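Anthranilate-CoA ligase (Stigmatella aurantiaca, PDB 4WV3) belongs to the ANL superfamily of AMP-binding enzymes, in which a large N-terminal part carries a smaller C-terminal domain. Local coordinates at residues A[169-174]-A[190-195]; A[319-324]-A[375-380]; A[385-388]-A[392-395]. All blocks are in the same frame, centred on the assembly; numbering follows the deposited sequence.

Contact 1 (A[169-174]-A[190-195]); sequences ICSLNY and KDYPLT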
loop_
_atom_site.group_PDB
_atom_site.type_symbol
_atom_site.label_atom_id
_atom_site.label_comp_id
_atom_site.label_asym_id
_atom_site.label_seq_id
_atom_site.Cartn_x
_atom_site.Cartn_y
_atom_site.Cartn_z
ATOM N N ILE A 169 15.357 -13.683 4.589
ATOM C CA ILE A 169 14.627 -12.434 4.770
ATOM C C ILE A 169 15.487 -11.233 4.383
ATOM O O ILE A 169 16.650 -11.144 4.775
ATOM C CB ILE A 169 14.159 -12.269 6.230
ATOM C CG1 ILE A 169 13.385 -13.508 6.687
ATOM C CG2 ILE A 169 13.315 -11.012 6.387
ATOM C CD1 ILE A 169 12.153 -13.799 5.858
ATOM N N CYS A 170 14.913 -10.314 3.611
ATOM C CA CYS A 170 15.628 -9.106 3.209
ATOM C C CYS A 170 14.889 -7.832 3.611
ATOM O O CYS A 170 15.448 -6.737 3.544
ATOM C CB CYS A 170 15.896 -9.103 1.701
ATOM S SG CYS A 170 14.426 -8.947 0.665
ATOM N N SER A 171 13.636 -7.974 4.029
ATOM C CA SER A 171 12.852 -6.817 4.451
ATOM C C SER A 171 11.815 -7.157 5.517
ATOM O O SER A 171 11.381 -8.302 5.640
ATOM C CB SER A 171 12.171 -6.154 3.251
ATOM O OG SER A 171 11.188 -7.002 2.682
ATOM N N LEU A 172 11.424 -6.143 6.283
ATOM C CA LEU A 172 10.420 -6.298 7.327
ATOM C C LEU A 172 9.482 -5.095 7.330
ATOM O O LEU A 172 9.889 -3.978 7.652
ATOM C CB LEU A 172 11.093 -6.452 8.692
ATOM C CG LEU A 172 10.172 -6.558 9.909
ATOM C CD1 LEU A 172 9.229 -7.741 9.766
ATOM C CD2 LEU A 172 10.990 -6.674 11.186
ATOM N N ASN A 173 8.227 -5.328 6.963
ATOM C CA ASN A 173 7.235 -4.259 6.908
ATOM C C ASN A 173 6.196 -4.370 8.014
ATOM O O ASN A 173 5.549 -5.406 8.169
ATOM C CB ASN A 173 6.547 -4.232 5.542
ATOM C CG ASN A 173 7.473 -3.780 4.435
ATOM O OD1 ASN A 173 7.568 -2.588 4.140
ATOM N ND2 ASN A 173 8.165 -4.730 3.816
ATOM N N TYR A 174 6.040 -3.295 8.777
ATOM C CA TYR A 174 5.075 -3.268 9.870
ATOM C C TYR A 174 3.724 -2.724 9.422
ATOM O O TYR A 174 3.537 -1.515 9.293
ATOM C CB TYR A 174 5.621 -2.467 11.053
ATOM C CG TYR A 174 6.623 -3.237 11.882
ATOM C CD1 TYR A 174 6.214 -3.985 12.977
ATOM C CD2 TYR A 174 7.974 -3.228 11.562
ATOM C CE1 TYR A 174 7.122 -4.695 13.737
ATOM C CE2 TYR A 174 8.892 -3.936 12.315
ATOM C CZ TYR A 174 8.459 -4.669 13.402
ATOM O OH TYR A 174 9.365 -5.376 14.158
ATOM N N LYS A 190 13.442 -13.647 -2.841
ATOM C CA LYS A 190 12.726 -14.205 -3.986
ATOM C C LYS A 190 11.420 -13.475 -4.290
ATOM O O LYS A 190 10.980 -13.433 -5.437
ATOM C CB LYS A 190 12.444 -15.695 -3.770
ATOM C CG LYS A 190 11.541 -15.998 -2.585
ATOM C CD LYS A 190 11.123 -17.460 -2.566
ATOM C CE LYS A 190 10.308 -17.786 -1.324
ATOM N NZ LYS A 190 9.083 -16.945 -1.213
ATOM N N ASP A 191 10.807 -12.898 -3.262
ATOM C CA ASP A 191 9.497 -12.274 -3.402
ATOM C C ASP A 191 9.516 -11.053 -4.315
ATOM O O ASP A 191 8.509 -10.720 -4.941
ATOM C CB ASP A 191 8.944 -11.894 -2.028
ATOM C CG ASP A 191 8.768 -13.094 -1.122
ATOM O OD1 ASP A 191 8.533 -14.203 -1.647
ATOM O OD2 ASP A 191 8.867 -12.931 0.112
ATOM N N TYR A 192 10.665 -10.394 -4.396
ATOM C CA TYR A 192 10.780 -9.159 -5.170
ATOM C C TYR A 192 10.750 -9.346 -6.695
ATOM O O TYR A 192 9.949 -8.701 -7.373
ATOM C CB TYR A 192 11.989 -8.332 -4.709
ATOM C CG TYR A 192 11.772 -7.671 -3.367
ATOM C CD1 TYR A 192 11.508 -6.312 -3.279
ATOM C CD2 TYR A 192 11.808 -8.410 -2.191
ATOM C CE1 TYR A 192 11.301 -5.702 -2.059
ATOM C CE2 TYR A 192 11.600 -7.810 -0.965
ATOM C CZ TYR A 192 11.346 -6.455 -0.905
ATOM O OH TYR A 192 11.137 -5.847 0.309
ATOM N N PRO A 193 11.608 -10.225 -7.248
ATOM C CA PRO A 193 11.486 -10.420 -8.697
ATOM C C PRO A 193 10.227 -11.202 -9.065
ATOM O O PRO A 193 9.726 -11.067 -10.182
ATOM C CB PRO A 193 12.737 -11.232 -9.044
ATOM C CG PRO A 193 13.072 -11.952 -7.793
ATOM C CD PRO A 193 12.724 -11.006 -6.685
ATOM N N LEU A 194 9.723 -12.005 -8.131
ATOM C CA LEU A 194 8.515 -12.789 -8.365
ATOM C C LEU A 194 7.279 -11.908 -8.522
ATOM O O LEU A 194 6.525 -12.057 -9.483
ATOM C CB LEU A 194 8.302 -13.804 -7.242
ATOM C CG LEU A 194 9.090 -15.111 -7.335
ATOM C CD1 LEU A 194 8.876 -15.957 -6.086
ATOM C CD2 LEU A 194 8.689 -15.879 -8.580
ATOM N N THR A 195 7.072 -10.992 -7.581
ATOM C CA THR A 195 5.950 -10.062 -7.671
ATOM C C THR A 195 6.124 -9.117 -8.855
ATOM O O THR A 195 5.148 -8.719 -9.491
ATOM C CB THR A 195 5.776 -9.229 -6.382
ATOM O OG1 THR A 195 7.013 -8.584 -6.053
ATOM C CG2 THR A 195 5.342 -10.115 -5.224
#
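With SG of Cys-170 (chi1 68°) and OG of Ser-171 (chi1 66°) each set between its own backbone N and carbonyl carbon, both side chains reach out toward Tyr-192. From the other side, the tyrosine throws its ring off the first turn of helix 191-204, CG lying opposite the carbonyl carbon (chi1 -73°), and the phenol meets the strand end-on. OG of Ser-171 sits in the plane of the ring, at its edge, 2.6 Å from Tyr-192 OH, in a hydrogen bond between the two hydroxyls. Beside it, SG of Cys-170 comes in obliquely, 3.5 Å from CE2 and 4.4 Å from the ring centroid of Tyr-192, a sulfur-aromatic contact.

Two consecutive strand residues can face the same helix because the strand carries a classic beta bulge here: Cys-170 and Ser-171 both stand opposite His-187 in the neighbouring strand 183-188. The helix start has its own bracing. Lys-190 NZ forms a salt bridge with Asp-191 OD1 at 2.8 Å, while OD2 of that aspartate takes hydrogen bonds from Ala-188 N and His-187 ND1. One turn on, the Thr-195 hydroxyl and backbone N both bond to Asp-191 O.

The contact thus ties the two-stranded hairpin 169-188, whose glycine-rich connection is a family signature, to the helix that follows it. Its chemistry is that of a buried phenol: the bond to Ser-171 OG satisfies the oxygen, while Cys-170 SG, the edge-to-face ring of Phe-323 and the side chain of Ile-229 pack the carbon ring.

Contact 2 (A[319-324]-A[375-380]); sequences CTENFH and LSYWHN. With 3UK (5'-O-[(S)-[(2-aminobenzoyl)oxy](hydroxy)phosphoryl]adenosine), chain C.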
loop_
_atom_site.group_PDB
_atom_site.type_symbol
_atom_site.label_atom_id
_atom_site.label_comp_id
_atom_site.label_asym_id
_atom_site.label_seq_id
_atom_site.Cartn_x
_atom_site.Cartn_y
_atom_site.Cartn_z
ATOM N N CYS A 319 -1.834 -7.352 -0.583
ATOM C CA CYS A 319 -1.628 -7.223 0.851
ATOM C C CYS A 319 -0.143 -7.329 1.154
ATOM O O CYS A 319 0.627 -7.841 0.341
ATOM C CB CYS A 319 -2.421 -8.281 1.622
ATOM S SG CYS A 319 -1.928 -9.989 1.301
ATOM N N THR A 320 0.257 -6.838 2.320
ATOM C CA THR A 320 1.664 -6.829 2.695
ATOM C C THR A 320 2.178 -8.251 2.918
ATOM O O THR A 320 3.355 -8.537 2.698
ATOM C CB THR A 320 1.901 -5.960 3.945
ATOM O OG1 THR A 320 1.288 -4.679 3.756
ATOM C CG2 THR A 320 3.390 -5.769 4.198
ATOM N N GLU A 321 1.284 -9.144 3.332
ATOM C CA GLU A 321 1.636 -10.549 3.528
ATOM C C GLU A 321 2.038 -11.214 2.212
ATOM O O GLU A 321 2.843 -12.144 2.199
ATOM C CB GLU A 321 0.479 -11.318 4.172
ATOM C CG GLU A 321 0.202 -10.955 5.627
ATOM C CD GLU A 321 -0.664 -9.718 5.779
ATOM O OE1 GLU A 321 -0.964 -9.062 4.757
ATOM O OE2 GLU A 321 -1.050 -9.403 6.924
ATOM N N ASN A 322 1.469 -10.733 1.111
ATOM C CA ASN A 322 1.786 -11.253 -0.216
ATOM C C ASN A 322 2.717 -10.305 -0.962
ATOM O O ASN A 322 3.101 -10.559 -2.104
ATOM C CB ASN A 322 0.503 -11.463 -1.023
ATOM C CG ASN A 322 0.741 -12.236 -2.306
ATOM O OD1 ASN A 322 1.391 -13.280 -2.301
ATOM N ND2 ASN A 322 0.231 -11.714 -3.416
ATOM N N PHE A 323 3.069 -9.198 -0.315
ATOM C CA PHE A 323 3.933 -8.199 -0.932
ATOM C C PHE A 323 3.143 -7.287 -1.865
ATOM O O PHE A 323 3.130 -6.068 -1.690
ATOM C CB PHE A 323 5.072 -8.876 -1.698
ATOM C CG PHE A 323 6.219 -7.958 -2.015
ATOM C CD1 PHE A 323 7.146 -7.626 -1.041
ATOM C CD2 PHE A 323 6.369 -7.427 -3.285
ATOM C CE1 PHE A 323 8.202 -6.782 -1.329
ATOM C CE2 PHE A 323 7.422 -6.583 -3.579
ATOM C CZ PHE A 323 8.340 -6.260 -2.599
ATOM N N HIS A 324 2.485 -7.881 -2.856
ATOM C CA HIS A 324 1.693 -7.114 -3.816
ATOM C C HIS A 324 0.428 -7.801 -4.335
ATOM O O HIS A 324 -0.043 -8.783 -3.761
ATOM C CB HIS A 324 2.590 -6.687 -4.980
ATOM C CG HIS A 324 2.317 -5.297 -5.469
ATOM N ND1 HIS A 324 1.500 -5.032 -6.546
ATOM C CD2 HIS A 324 2.747 -4.095 -5.017
ATOM C CE1 HIS A 324 1.441 -3.728 -6.741
ATOM N NE2 HIS A 324 2.189 -3.136 -5.829
ATOM N N LEU A 375 6.121 -16.396 5.249
ATOM C CA LEU A 375 6.029 -17.694 5.902
ATOM C C LEU A 375 5.306 -17.578 7.242
ATOM O O LEU A 375 4.570 -18.481 7.645
ATOM C CB LEU A 375 7.424 -18.290 6.087
ATOM C CG LEU A 375 7.584 -19.761 5.698
ATOM C CD1 LEU A 375 6.775 -20.075 4.450
ATOM C CD2 LEU A 375 9.052 -20.083 5.473
ATOM N N SER A 376 5.521 -16.455 7.919
ATOM C CA SER A 376 4.852 -16.151 9.178
ATOM C C SER A 376 5.082 -14.685 9.525
ATOM O O SER A 376 5.877 -14.007 8.876
ATOM C CB SER A 376 5.380 -17.039 10.306
ATOM O OG SER A 376 6.743 -16.764 10.580
ATOM N N TYR A 377 4.381 -14.198 10.544
ATOM C CA TYR A 377 4.605 -12.843 11.034
ATOM C C TYR A 377 5.872 -12.799 11.875
ATOM O O TYR A 377 6.434 -13.839 12.221
ATOM C CB TYR A 377 3.424 -12.357 11.878
ATOM C CG TYR A 377 2.161 -12.089 11.096
ATOM C CD1 TYR A 377 2.088 -11.031 10.199
ATOM C CD2 TYR A 377 1.034 -12.883 11.267
ATOM C CE1 TYR A 377 0.933 -10.779 9.485
ATOM C CE2 TYR A 377 -0.126 -12.638 10.557
ATOM C CZ TYR A 377 -0.172 -11.584 9.668
ATOM O OH TYR A 377 -1.326 -11.337 8.960
ATOM N N TRP A 378 6.315 -11.592 12.203
ATOM C CA TRP A 378 7.440 -11.418 13.112
ATOM C C TRP A 378 6.929 -11.115 14.518
ATOM O O TRP A 378 6.247 -10.112 14.738
ATOM C CB TRP A 378 8.371 -10.306 12.623
ATOM C CG TRP A 378 9.574 -10.108 13.497
ATOM C CD1 TRP A 378 9.846 -9.027 14.284
ATOM C CD2 TRP A 378 10.661 -11.023 13.682
ATOM N NE1 TRP A 378 11.039 -9.209 14.942
ATOM C CE2 TRP A 378 11.560 -10.426 14.590
ATOM C CE3 TRP A 378 10.965 -12.286 13.166
ATOM C CZ2 TRP A 378 12.738 -11.051 14.994
ATOM C CZ3 TRP A 378 12.137 -12.905 13.567
ATOM C CH2 TRP A 378 13.009 -12.287 14.472
ATOM N N HIS A 379 7.256 -12.000 15.455
ATOM C CA HIS A 379 6.832 -11.878 16.849
ATOM C C HIS A 379 5.315 -11.862 17.029
ATOM O O HIS A 379 4.784 -11.085 17.820
ATOM C CB HIS A 379 7.472 -10.658 17.516
ATOM C CG HIS A 379 8.943 -10.801 17.745
ATOM N ND1 HIS A 379 9.748 -9.743 18.109
ATOM C CD2 HIS A 379 9.756 -11.881 17.663
ATOM C CE1 HIS A 379 10.993 -10.165 18.241
ATOM N NE2 HIS A 379 11.025 -11.459 17.976
ATOM N N ASN A 380 4.626 -12.725 16.291
ATOM C CA ASN A 380 3.201 -12.937 16.504
ATOM C C ASN A 380 2.809 -14.379 16.200
ATOM O O ASN A 380 2.156 -14.662 15.195
ATOM C CB ASN A 380 2.365 -11.959 15.680
ATOM C CG ASN A 380 1.165 -11.439 16.446
ATOM O OD1 ASN A 380 0.888 -10.239 16.447
ATOM N ND2 ASN A 380 0.455 -12.340 17.116
HETATM C C10 3UK C . -7.428 -4.275 1.313
HETATM C C15 3UK C . -8.184 -3.940 -1.039
HETATM C C17 3UK C . -10.255 -4.018 -2.167
HETATM C C21 3UK C . -7.724 -5.736 1.510
HETATM C C26 3UK C . -1.695 -3.542 -0.740
HETATM C C28 3UK C . -1.861 -3.429 -3.146
HETATM O O01 3UK C . -3.086 -2.480 0.923
HETATM C C02 3UK C . -2.328 -3.395 0.693
HETATM O O03 3UK C . -1.718 -4.098 1.768
HETATM P P04 3UK C . -2.208 -3.892 3.268
HETATM O O05 3UK C . -1.319 -4.767 4.208
HETATM O O06 3UK C . -3.736 -4.339 3.472
HETATM C C07 3UK C . -4.319 -5.304 2.583
HETATM C C08 3UK C . -5.813 -5.198 2.691
HETATM O O09 3UK C . -6.262 -3.974 2.068
HETATM N N11 3UK C . -7.201 -3.988 -0.067
HETATM C C12 3UK C . -5.991 -3.709 -0.638
HETATM N N13 3UK C . -6.188 -3.484 -1.966
HETATM C C14 3UK C . -7.539 -3.622 -2.241
HETATM N N16 3UK C . -9.529 -4.132 -1.025
HETATM N N18 3UK C . -9.705 -3.718 -3.336
HETATM C C19 3UK C . -8.382 -3.513 -3.433
HETATM N N20 3UK C . -7.802 -3.193 -4.689
HETATM O O22 3UK C . -8.707 -5.892 2.515
HETATM C C23 3UK C . -6.460 -6.301 1.957
HETATM O O24 3UK C . -6.703 -7.415 2.839
HETATM O O25 3UK C . -2.035 -2.436 3.664
HETATM C C27 3UK C . -2.444 -3.288 -1.863
HETATM C C29 3UK C . -0.491 -3.840 -3.276
HETATM C C30 3UK C . 0.258 -4.098 -2.154
HETATM C C31 3UK C . -0.323 -3.954 -0.870
HETATM N N32 3UK C . 0.473 -4.228 0.326
#
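Glu-321 takes a hydrogen bond from the phenol of Tyr-377, OH to OE2 at 2.8 Å, and this glutamate closes the Thr-Glu pair of the A5 motif of the ANL fold, in the loop between strands 313-318 and 325-328. OE2 lies at the edge of the tyrosine ring, in its plane, and is approached on the anti side of the carboxylate; the two planes stand 80° apart. Chi1 of -70° sets CG of Glu-321 3.7 Å from Tyr-377 OH, and the bend at chi2 (83°) then turns the carboxylate so that OE2 meets the hydroxyl.

The same loop faces the bound 5'-O-[(S)-[(2-aminobenzoyl)oxy](hydroxy)phosphoryl]adenosine. Thr-320 grips the phosphate oxygen O05 twice, from its backbone N at 3.2 Å and from OG1 at 2.6 Å. Further along, the ligand's C29 stands over the centre of the His-324 ring, 3.6 Å above its plane.

In the next shell, Tyr-377 is placed by its backbone N, bonded to Ser-384 OG, and by Lys-183 and Ile-185, against which its side chain packs. The loop itself is pinned by a backbone bond between Glu-321 and Ala-374, and Asn-322 OD1 is hydrogen-bonded to both Ser-370 OG and Thr-372 OG1.

Contact 3 (A[385-388]-A[392-395]); sequences RQTF and WLAT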
loop_
_atom_site.group_PDB
_atom_site.type_symbol
_atom_site.label_atom_id
_atom_site.label_comp_id
_atom_site.label_asym_id
_atom_site.label_seq_id
_atom_site.Cartn_x
_atom_site.Cartn_y
_atom_site.Cartn_z
ATOM N N ARG A 385 -0.339 -18.434 12.802
ATOM C CA ARG A 385 -1.017 -19.710 12.608
ATOM C C ARG A 385 -2.500 -19.516 12.296
ATOM O O ARG A 385 -3.184 -20.448 11.873
ATOM C CB ARG A 385 -0.829 -20.594 13.842
ATOM C CG ARG A 385 0.630 -20.747 14.241
ATOM C CD ARG A 385 0.792 -21.394 15.606
ATOM N NE ARG A 385 0.496 -22.823 15.589
ATOM C CZ ARG A 385 -0.578 -23.369 16.147
ATOM N NH1 ARG A 385 -1.461 -22.606 16.775
ATOM N NH2 ARG A 385 -0.769 -24.679 16.081
ATOM N N GLN A 386 -2.991 -18.298 12.503
ATOM C CA GLN A 386 -4.364 -17.960 12.153
ATOM C C GLN A 386 -4.449 -17.472 10.715
ATOM O O GLN A 386 -5.488 -17.591 10.066
ATOM C CB GLN A 386 -4.905 -16.876 13.088
ATOM C CG GLN A 386 -5.214 -17.353 14.493
ATOM C CD GLN A 386 -5.666 -16.224 15.397
ATOM O OE1 GLN A 386 -5.479 -15.049 15.080
ATOM N NE2 GLN A 386 -6.268 -16.574 16.527
ATOM N N THR A 387 -3.344 -16.924 10.221
ATOM C CA THR A 387 -3.317 -16.294 8.907
ATOM C C THR A 387 -2.689 -17.192 7.846
ATOM O O THR A 387 -3.289 -17.453 6.804
ATOM C CB THR A 387 -2.557 -14.955 8.957
ATOM O OG1 THR A 387 -3.252 -14.042 9.816
ATOM C CG2 THR A 387 -2.445 -14.348 7.571
ATOM N N PHE A 388 -1.478 -17.665 8.117
ATOM C CA PHE A 388 -0.748 -18.490 7.164
ATOM C C PHE A 388 -1.131 -19.959 7.308
ATOM O O PHE A 388 -0.482 -20.710 8.034
ATOM C CB PHE A 388 0.757 -18.305 7.355
ATOM C CG PHE A 388 1.197 -16.869 7.310
ATOM C CD1 PHE A 388 1.501 -16.262 6.104
ATOM C CD2 PHE A 388 1.296 -16.123 8.474
ATOM C CE1 PHE A 388 1.899 -14.939 6.057
ATOM C CE2 PHE A 388 1.695 -14.799 8.434
ATOM C CZ PHE A 388 1.999 -14.207 7.223
ATOM N N TRP A 392 -2.195 -21.938 1.851
ATOM C CA TRP A 392 -3.236 -20.931 1.687
ATOM C C TRP A 392 -3.080 -19.760 2.653
ATOM O O TRP A 392 -2.823 -19.947 3.842
ATOM C CB TRP A 392 -4.621 -21.564 1.833
ATOM C CG TRP A 392 -4.915 -22.565 0.765
ATOM C CD1 TRP A 392 -4.824 -23.922 0.866
ATOM C CD2 TRP A 392 -5.336 -22.290 -0.576
ATOM N NE1 TRP A 392 -5.167 -24.510 -0.328
ATOM C CE2 TRP A 392 -5.486 -23.528 -1.230
ATOM C CE3 TRP A 392 -5.603 -21.115 -1.286
ATOM C CZ2 TRP A 392 -5.893 -23.627 -2.559
ATOM C CZ3 TRP A 392 -6.006 -21.214 -2.605
ATOM C CH2 TRP A 392 -6.147 -22.461 -3.228
ATOM N N LEU A 393 -3.240 -18.553 2.122
ATOM C CA LEU A 393 -3.104 -17.335 2.910
ATOM C C LEU A 393 -4.459 -16.672 3.133
ATOM O O LEU A 393 -5.154 -16.325 2.178
ATOM C CB LEU A 393 -2.161 -16.357 2.209
ATOM C CG LEU A 393 -1.997 -14.981 2.855
ATOM C CD1 LEU A 393 -1.338 -15.110 4.214
ATOM C CD2 LEU A 393 -1.198 -14.052 1.953
ATOM N N ALA A 394 -4.830 -16.497 4.398
ATOM C CA ALA A 394 -6.067 -15.806 4.741
ATOM C C ALA A 394 -5.824 -14.304 4.817
ATOM O O ALA A 394 -5.019 -13.838 5.621
ATOM C CB ALA A 394 -6.613 -16.323 6.061
ATOM N N THR A 395 -6.520 -13.547 3.973
ATOM C CA THR A 395 -6.329 -12.102 3.911
ATOM C C THR A 395 -7.299 -11.356 4.822
ATOM O O THR A 395 -7.109 -10.173 5.106
ATOM C CB THR A 395 -6.486 -11.569 2.473
ATOM O OG1 THR A 395 -7.805 -11.862 1.992
ATOM C CG2 THR A 395 -5.460 -12.211 1.552
#
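Leu-393 and Phe-388 lie side by side and point the same way, with Leu-393 CD1 3.6 Å from Phe-388 CD1 and approaching the ring obliquely. Thr-387 joins them as a third member: its methyl CG2 runs alongside the leucine, 3.6 Å from Leu-393 CD1, and at the same time sits over the centre of one face of the Phe-388 ring, 4.2 Å above the plane. The threonine can do this because CG2 is trans to its backbone N (chi1 -64°, measured to OG1), while OG1 swings back beside that N and bonds to Lys-383 O one helical turn earlier. CD1 of Leu-393 touches both the Thr-387 methyl and the Phe-388 ring, so the three groups form one cluster.

The backbone keeps the two partners in step. Ala-394 N donates to Thr-387 O at 3.0 Å with a nearly straight N-H...O angle of 171°, and Phe-388 pairs with Leu-393 as an antiparallel non-hydrogen-bonded pair. The methyl of Ala-394 rests 3.6 Å from the same oxygen, Thr-387 O.

Away from this cluster the Trp-392 ring makes a cation-pi contact with Lys-349 and packs on Leu-367 and Arg-369 of strand 364-369. Helix 381-387 ends at Thr-387, and Phe-388 already belongs to the strand: the whole is a tight beta hairpin, strand 388-389 turning back into strand 392-401, with the end of the helix bonded directly to the returning strand.

Contacts 1 and 2 have their centres about 10 Å apart and touch directly, with Asn-173 CB 3.8 Å from Thr-320 CG2 and Tyr-174 OH 3.7 Å from Trp-378 CD1. Contacts 2 and 3 lie closer still, centres about 9 Å apart; there Phe-388 meets the Tyr-377 ring edge-to-face, and Thr-387 OG1 makes a weak bond with Tyr-377 OH. Contacts 1 and 3 do not meet, their nearest atoms being about 9 Å apart, so contact 2 joins the other two. It also lies nearest the ligand: the side chain of Tyr-192 in contact 1 is about 11 Å from the ligand and that of Leu-393 about 9 Å, although Thr-395 of contact 3 lines the pocket.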